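Yersinopine synthase (Yersinia pestis, PDB 6C4M) catalyses the NADPH-dependent reductive condensation of pyruvate with an aminobutanoate-histidine intermediate, the last step in making the metallophore yersinopine. Local coordinates at residues Y258-L263 with L404-K409; H408-L413 with R429-F434. One frame throughout, in Å; residues are numbered along the deposited sequence.

Contact 1 (Y258-L263 with L404-K409); sequences YVHPPL and LEDVHK
The imidazole of His260 meets the carboxylate of Asp406 at its edge, where ND1 lies, while the carboxylate is turned by 68° against the ring. Asp406 OD1 sits close to the ring plane, 14° out of it, and takes the ND1 proton in a hydrogen bond of 2.9 Å between His260 ND1 and Asp406 OD1. The bond is bent, with an angle of 136° at the hydrogen, and it reaches OD1 on its syn side but well out of the carboxylate plane. The same oxygen also lies 3.1 Å from His260 CB, so the aspartate rests against the CB that carries the ring as well as against the ring nitrogen. In both residues CG stands beside the backbone N and anti to the carbonyl carbon, which sends the two groups into the space between their helices.

Next to this polar pair, Pro261 CG comes loosely within 4.5 Å of Asp406 CB. Proline suits the place because its closed ring offers a compact apolar surface, and Pro261 and Pro262, which lack an N-H for the preceding turn, coincide with a kink in helix 255-264. Leu303 of helix 294-313 packs against Pro261.

His260 is the inferred proton donor/acceptor of the active site, and its side chain lies about 7 Å from the bound NADP. With ND1 donating to the buried Asp406, the imidazole is restrained in its rotation and NE2 is left as the nitrogen not engaged by the aspartate, an arrangement consistent with a carboxylate that helps to orient the histidine probably used for proton transfer.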
loop_
_atom_site.group_PDB
_atom_site.type_symbol
_atom_site.label_atom_id
_atom_site.label_comp_id
_atom_site.label_asym_id
_atom_site.label_seq_id
_atom_site.Cartn_x
_atom_site.Cartn_y
_atom_site.Cartn_z
ATOM N N TYR A 258 6.892 3.301 -19.817
ATOM C CA TYR A 258 6.207 4.138 -18.834
ATOM C C TYR A 258 6.610 3.793 -17.407
ATOM O O TYR A 258 6.784 4.695 -16.584
ATOM C CB TYR A 258 4.684 3.983 -18.976
ATOM C CG TYR A 258 4.150 4.501 -20.284
ATOM C CD1 TYR A 258 3.826 5.839 -20.437
ATOM C CD2 TYR A 258 3.996 3.656 -21.376
ATOM C CE1 TYR A 258 3.327 6.314 -21.653
ATOM C CE2 TYR A 258 3.508 4.120 -22.593
ATOM C CZ TYR A 258 3.196 5.460 -22.729
ATOM O OH TYR A 258 2.706 5.964 -23.931
ATOM N N VAL A 259 6.749 2.506 -17.097
ATOM C CA VAL A 259 6.798 2.035 -15.718
ATOM C C VAL A 259 8.227 1.849 -15.220
ATOM O O VAL A 259 8.531 2.147 -14.062
ATOM C CB VAL A 259 6.003 0.721 -15.602
ATOM C CG1 VAL A 259 6.159 0.070 -14.239
ATOM C CG2 VAL A 259 4.564 0.995 -15.886
ATOM N N HIS A 260 9.099 1.292 -16.045
ATOM C CA HIS A 260 10.454 0.998 -15.579
ATOM C C HIS A 260 11.243 2.227 -15.175
ATOM O O HIS A 260 11.907 2.180 -14.123
ATOM C CB HIS A 260 11.209 0.188 -16.637
ATOM C CG HIS A 260 10.892 -1.267 -16.589
ATOM N ND1 HIS A 260 11.582 -2.219 -17.312
ATOM C CD2 HIS A 260 9.906 -1.929 -15.937
ATOM C CE1 HIS A 260 11.048 -3.409 -17.086
ATOM N NE2 HIS A 260 10.026 -3.258 -16.262
ATOM N N PRO A 261 11.308 3.309 -15.945
ATOM C CA PRO A 261 12.268 4.366 -15.576
ATOM C C PRO A 261 11.959 4.975 -14.216
ATOM O O PRO A 261 12.876 5.201 -13.416
ATOM C CB PRO A 261 12.146 5.383 -16.720
ATOM C CG PRO A 261 11.798 4.503 -17.929
ATOM C CD PRO A 261 10.810 3.500 -17.323
ATOM N N PRO A 262 10.694 5.234 -13.881
ATOM C CA PRO A 262 10.426 5.820 -12.548
ATOM C C PRO A 262 10.797 4.900 -11.401
ATOM O O PRO A 262 11.321 5.364 -10.371
ATOM C CB PRO A 262 8.922 6.096 -12.584
ATOM C CG PRO A 262 8.607 6.232 -14.025
ATOM C CD PRO A 262 9.494 5.242 -14.719
ATOM N N LEU A 263 10.535 3.603 -11.553
ATOM C CA LEU A 263 10.845 2.628 -10.511
ATOM C C LEU A 263 12.331 2.304 -10.480
ATOM O O LEU A 263 12.950 2.296 -9.415
ATOM C CB LEU A 263 10.036 1.344 -10.748
ATOM C CG LEU A 263 8.677 1.200 -10.065
ATOM C CD1 LEU A 263 7.917 2.505 -10.060
ATOM C CD2 LEU A 263 7.889 0.089 -10.743
ATOM N N LEU A 404 19.505 -0.969 -17.892
ATOM C CA LEU A 404 20.335 -0.668 -19.071
ATOM C C LEU A 404 19.481 -0.475 -20.320
ATOM O O LEU A 404 19.657 0.505 -21.065
ATOM C CB LEU A 404 21.360 -1.780 -19.290
ATOM C CG LEU A 404 22.292 -1.576 -20.492
ATOM C CD1 LEU A 404 23.116 -0.334 -20.323
ATOM C CD2 LEU A 404 23.179 -2.782 -20.645
ATOM N N GLU A 405 18.551 -1.404 -20.573
ATOM C CA GLU A 405 17.671 -1.296 -21.744
ATOM C C GLU A 405 16.793 -0.049 -21.657
ATOM O O GLU A 405 16.600 0.661 -22.659
ATOM C CB GLU A 405 16.807 -2.556 -21.857
ATOM C CG GLU A 405 17.562 -3.849 -22.297
ATOM C CD GLU A 405 16.678 -5.111 -22.213
ATOM O OE1 GLU A 405 15.433 -4.976 -22.187
ATOM O OE2 GLU A 405 17.237 -6.230 -22.152
ATOM N N ASP A 406 16.310 0.265 -20.442
ATOM C CA ASP A 406 15.380 1.374 -20.235
ATOM C C ASP A 406 16.086 2.705 -20.395
ATOM O O ASP A 406 15.521 3.663 -20.934
ATOM C CB ASP A 406 14.737 1.258 -18.840
ATOM C CG ASP A 406 14.159 -0.136 -18.586
ATOM O OD1 ASP A 406 13.031 -0.450 -19.052
ATOM O OD2 ASP A 406 14.874 -0.949 -17.970
ATOM N N VAL A 407 17.330 2.783 -19.943
ATOM C CA VAL A 407 18.097 3.995 -20.137
ATOM C C VAL A 407 18.319 4.247 -21.623
ATOM O O VAL A 407 18.103 5.360 -22.116
ATOM C CB VAL A 407 19.407 3.903 -19.349
ATOM C CG1 VAL A 407 20.321 5.022 -19.697
ATOM C CG2 VAL A 407 19.043 3.952 -17.820
ATOM N N HIS A 408 18.728 3.214 -22.365
ATOM C CA HIS A 408 18.910 3.376 -23.807
ATOM C C HIS A 408 17.612 3.824 -24.483
ATOM O O HIS A 408 17.593 4.796 -25.246
ATOM C CB HIS A 408 19.392 2.061 -24.414
ATOM C CG HIS A 408 20.784 1.683 -24.035
ATOM N ND1 HIS A 408 21.228 0.383 -24.104
ATOM C CD2 HIS A 408 21.833 2.418 -23.592
ATOM C CE1 HIS A 408 22.489 0.327 -23.725
ATOM N NE2 HIS A 408 22.878 1.548 -23.389
ATOM N N LYS A 409 16.502 3.161 -24.171
ATOM C CA LYS A 409 15.261 3.506 -24.862
ATOM C C LYS A 409 14.839 4.936 -24.570
ATOM O O LYS A 409 14.385 5.659 -25.468
ATOM C CB LYS A 409 14.158 2.543 -24.466
ATOM C CG LYS A 409 14.311 1.127 -25.048
ATOM C CD LYS A 409 13.289 0.211 -24.364
ATOM C CE LYS A 409 13.540 -1.252 -24.633
ATOM N NZ LYS A 409 12.517 -2.108 -23.962
#

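Contact 2 (H408-L413 with R429-F434); sequences HKLRTL and RLLQRF
Leu410 and Arg411 are the residues of 408-413 that meet helix 425-445, and both close around the side chain of Leu431. Leu410 comes first. Its CB points at the opposing helix, and with CG anti to the backbone N (chi1 177°) its branches extend into the interface. There Leu410 CG lies 4.0 Å from Leu431 CD1, and the two side chains cross at a slant, Leu410 CD2 coming within 4.1 Å of Leu431 CG. The same methyl also approaches the preceding residue loosely, Leu410 CD2 lying 4.5 Å from Leu430 CD1. Leucine suits these places because its branched end fills the buried apolar gap, and Leu431 turns its two methyls to different partners, CD1 to Arg411 and CD2 to Val407.

Arg411 follows and contributes mainly its base. Leu431 CD1 presses against the backbone, 3.6 Å from Arg411 CA, and also lies 4.0 Å from Arg411 CB. Leu431 thus reaches the helix surface itself, between Leu410 and the start of the arginine chain. An arginine is well suited to this border position: its aliphatic root joins the apolar contact, and its chain, bent at chi3 (-52°), carries the guanidinium to polar partners, NH2 bonding Gln435 OE1 and NH1 forming a salt bridge with Asp457.

The segments 408-413 and 429-434 run at 126° to each other, with their axes 10.7 Å apart at closest approach, a separation that accommodates the leucines between them. No hydrogen bond joins the two segments, but Gln435 directly follows Phe434, so a polar tie between the same helices flanks the apolar contact. Helix 294-313 adds Leu303 and Tyr307 against Leu410, and helix 459-471 packs on Arg411 and Thr412, placing helix 401-419 among helices 294-313, 425-445 and 459-471, with loops at its borders.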
loop_
_atom_site.group_PDB
_atom_site.type_symbol
_atom_site.label_atom_id
_atom_site.label_comp_id
_atom_site.label_asym_id
_atom_site.label_seq_id
_atom_site.Cartn_x
_atom_site.Cartn_y
_atom_site.Cartn_z
ATOM N N HIS A 408 18.728 3.214 -22.365
ATOM C CA HIS A 408 18.910 3.376 -23.807
ATOM C C HIS A 408 17.612 3.824 -24.483
ATOM O O HIS A 408 17.593 4.796 -25.246
ATOM C CB HIS A 408 19.392 2.061 -24.414
ATOM C CG HIS A 408 20.784 1.683 -24.035
ATOM N ND1 HIS A 408 21.228 0.383 -24.104
ATOM C CD2 HIS A 408 21.833 2.418 -23.592
ATOM C CE1 HIS A 408 22.489 0.327 -23.725
ATOM N NE2 HIS A 408 22.878 1.548 -23.389
ATOM N N LYS A 409 16.502 3.161 -24.171
ATOM C CA LYS A 409 15.261 3.506 -24.862
ATOM C C LYS A 409 14.839 4.936 -24.570
ATOM O O LYS A 409 14.385 5.659 -25.468
ATOM C CB LYS A 409 14.158 2.543 -24.466
ATOM C CG LYS A 409 14.311 1.127 -25.048
ATOM C CD LYS A 409 13.289 0.211 -24.364
ATOM C CE LYS A 409 13.540 -1.252 -24.633
ATOM N NZ LYS A 409 12.517 -2.108 -23.962
ATOM N N LEU A 410 14.997 5.371 -23.313
ATOM C CA LEU A 410 14.555 6.702 -22.951
ATOM C C LEU A 410 15.534 7.751 -23.444
ATOM O O LEU A 410 15.111 8.828 -23.885
ATOM C CB LEU A 410 14.353 6.779 -21.422
ATOM C CG LEU A 410 13.949 8.130 -20.855
ATOM C CD1 LEU A 410 12.638 8.542 -21.485
ATOM C CD2 LEU A 410 13.812 8.008 -19.341
ATOM N N ARG A 411 16.841 7.468 -23.404
ATOM C CA ARG A 411 17.793 8.441 -23.933
ATOM C C ARG A 411 17.555 8.701 -25.412
ATOM O O ARG A 411 17.602 9.853 -25.866
ATOM C CB ARG A 411 19.228 7.974 -23.721
ATOM C CG ARG A 411 20.278 8.937 -24.337
ATOM C CD ARG A 411 21.695 8.583 -23.916
ATOM N NE ARG A 411 21.775 8.477 -22.455
ATOM C CZ ARG A 411 22.897 8.345 -21.772
ATOM N NH1 ARG A 411 24.055 8.337 -22.426
ATOM N NH2 ARG A 411 22.856 8.250 -20.434
ATOM N N THR A 412 17.316 7.643 -26.192
ATOM C CA THR A 412 17.036 7.845 -27.611
ATOM C C THR A 412 15.868 8.809 -27.788
ATOM O O THR A 412 15.952 9.763 -28.571
ATOM C CB THR A 412 16.758 6.502 -28.307
ATOM O OG1 THR A 412 17.956 5.696 -28.316
ATOM C CG2 THR A 412 16.314 6.731 -29.766
ATOM N N LEU A 413 14.781 8.603 -27.028
ATOM C CA LEU A 413 13.612 9.475 -27.153
ATOM C C LEU A 413 13.873 10.882 -26.638
ATOM O O LEU A 413 13.361 11.854 -27.211
ATOM C CB LEU A 413 12.432 8.846 -26.434
ATOM C CG LEU A 413 11.965 7.528 -27.031
ATOM C CD1 LEU A 413 11.009 6.751 -26.132
ATOM C CD2 LEU A 413 11.288 7.826 -28.317
ATOM N N ARG A 429 15.200 14.615 -15.780
ATOM C CA ARG A 429 15.583 14.439 -14.387
ATOM C C ARG A 429 15.984 13.000 -14.118
ATOM O O ARG A 429 17.023 12.746 -13.483
ATOM C CB ARG A 429 14.433 14.901 -13.471
ATOM C CG ARG A 429 14.427 14.296 -12.057
ATOM C CD ARG A 429 13.416 15.002 -11.048
ATOM N NE ARG A 429 12.018 14.598 -11.243
ATOM C CZ ARG A 429 11.113 15.258 -11.980
ATOM N NH1 ARG A 429 11.425 16.393 -12.605
ATOM N NH2 ARG A 429 9.873 14.783 -12.087
ATOM N N LEU A 430 15.212 12.053 -14.660
ATOM C CA LEU A 430 15.500 10.631 -14.481
ATOM C C LEU A 430 16.849 10.250 -15.079
ATOM O O LEU A 430 17.596 9.462 -14.490
ATOM C CB LEU A 430 14.402 9.793 -15.121
ATOM C CG LEU A 430 13.001 9.801 -14.545
ATOM C CD1 LEU A 430 11.984 9.046 -15.401
ATOM C CD2 LEU A 430 13.055 9.197 -13.148
ATOM N N LEU A 431 17.163 10.740 -16.275
ATOM C CA LEU A 431 18.441 10.360 -16.865
ATOM C C LEU A 431 19.616 11.092 -16.225
ATOM O O LEU A 431 20.700 10.515 -16.102
ATOM C CB LEU A 431 18.404 10.600 -18.375
ATOM C CG LEU A 431 17.588 9.557 -19.153
ATOM C CD1 LEU A 431 17.510 9.910 -20.635
ATOM C CD2 LEU A 431 18.142 8.130 -18.996
ATOM N N GLN A 432 19.423 12.349 -15.814
ATOM C CA GLN A 432 20.456 13.048 -15.059
ATOM C C GLN A 432 20.805 12.286 -13.799
ATOM O O GLN A 432 21.980 12.158 -13.443
ATOM C CB GLN A 432 19.981 14.451 -14.715
ATOM C CG GLN A 432 19.927 15.387 -15.880
ATOM C CD GLN A 432 19.433 16.749 -15.463
ATOM O OE1 GLN A 432 18.849 16.896 -14.386
ATOM N NE2 GLN A 432 19.685 17.759 -16.290
ATOM N N ARG A 433 19.792 11.784 -13.101
ATOM C CA ARG A 433 20.025 11.077 -11.850
ATOM C C ARG A 433 20.781 9.784 -12.110
ATOM O O ARG A 433 21.759 9.473 -11.422
ATOM C CB ARG A 433 18.680 10.810 -11.165
ATOM C CG ARG A 433 18.754 10.184 -9.792
ATOM C CD ARG A 433 17.384 9.657 -9.326
ATOM N NE ARG A 433 16.361 10.697 -9.141
ATOM C CZ ARG A 433 15.065 10.511 -9.377
ATOM N NH1 ARG A 433 14.646 9.331 -9.790
ATOM N NH2 ARG A 433 14.175 11.492 -9.184
ATOM N N PHE A 434 20.340 9.016 -13.121
ATOM C CA PHE A 434 21.047 7.797 -13.506
ATOM C C PHE A 434 22.503 8.083 -13.879
ATOM O O PHE A 434 23.430 7.393 -13.415
ATOM C CB PHE A 434 20.360 7.117 -14.706
ATOM C CG PHE A 434 21.183 6.017 -15.270
ATOM C CD1 PHE A 434 21.225 4.798 -14.619
ATOM C CD2 PHE A 434 21.982 6.212 -16.402
ATOM C CE1 PHE A 434 21.993 3.770 -15.098
ATOM C CE2 PHE A 434 22.763 5.186 -16.891
ATOM C CZ PHE A 434 22.778 3.962 -16.228
#

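How the contacts relate
Following the chain, helix 255-264 comes first, and contact 1 closes a long excursion of 140 residues, 62 of them helical and only 4 in strands, when helix 401-419 arrives beside it. Contact 2 then closes a much shorter one, where the chain turns from helix 401-419 into helix 425-445. The second loop starts where the first ends, so the two follow one another in sequence and share His408 and Lys409. Their centres are only 8 Å apart, and they merge in space: Pro261 packs on Leu410 and Leu430, while Val407 packs on Phe434. Helix 401-419 lies against both the helix that carries His260, the inferred active-site residue, and helix 425-445, which also touch each other directly.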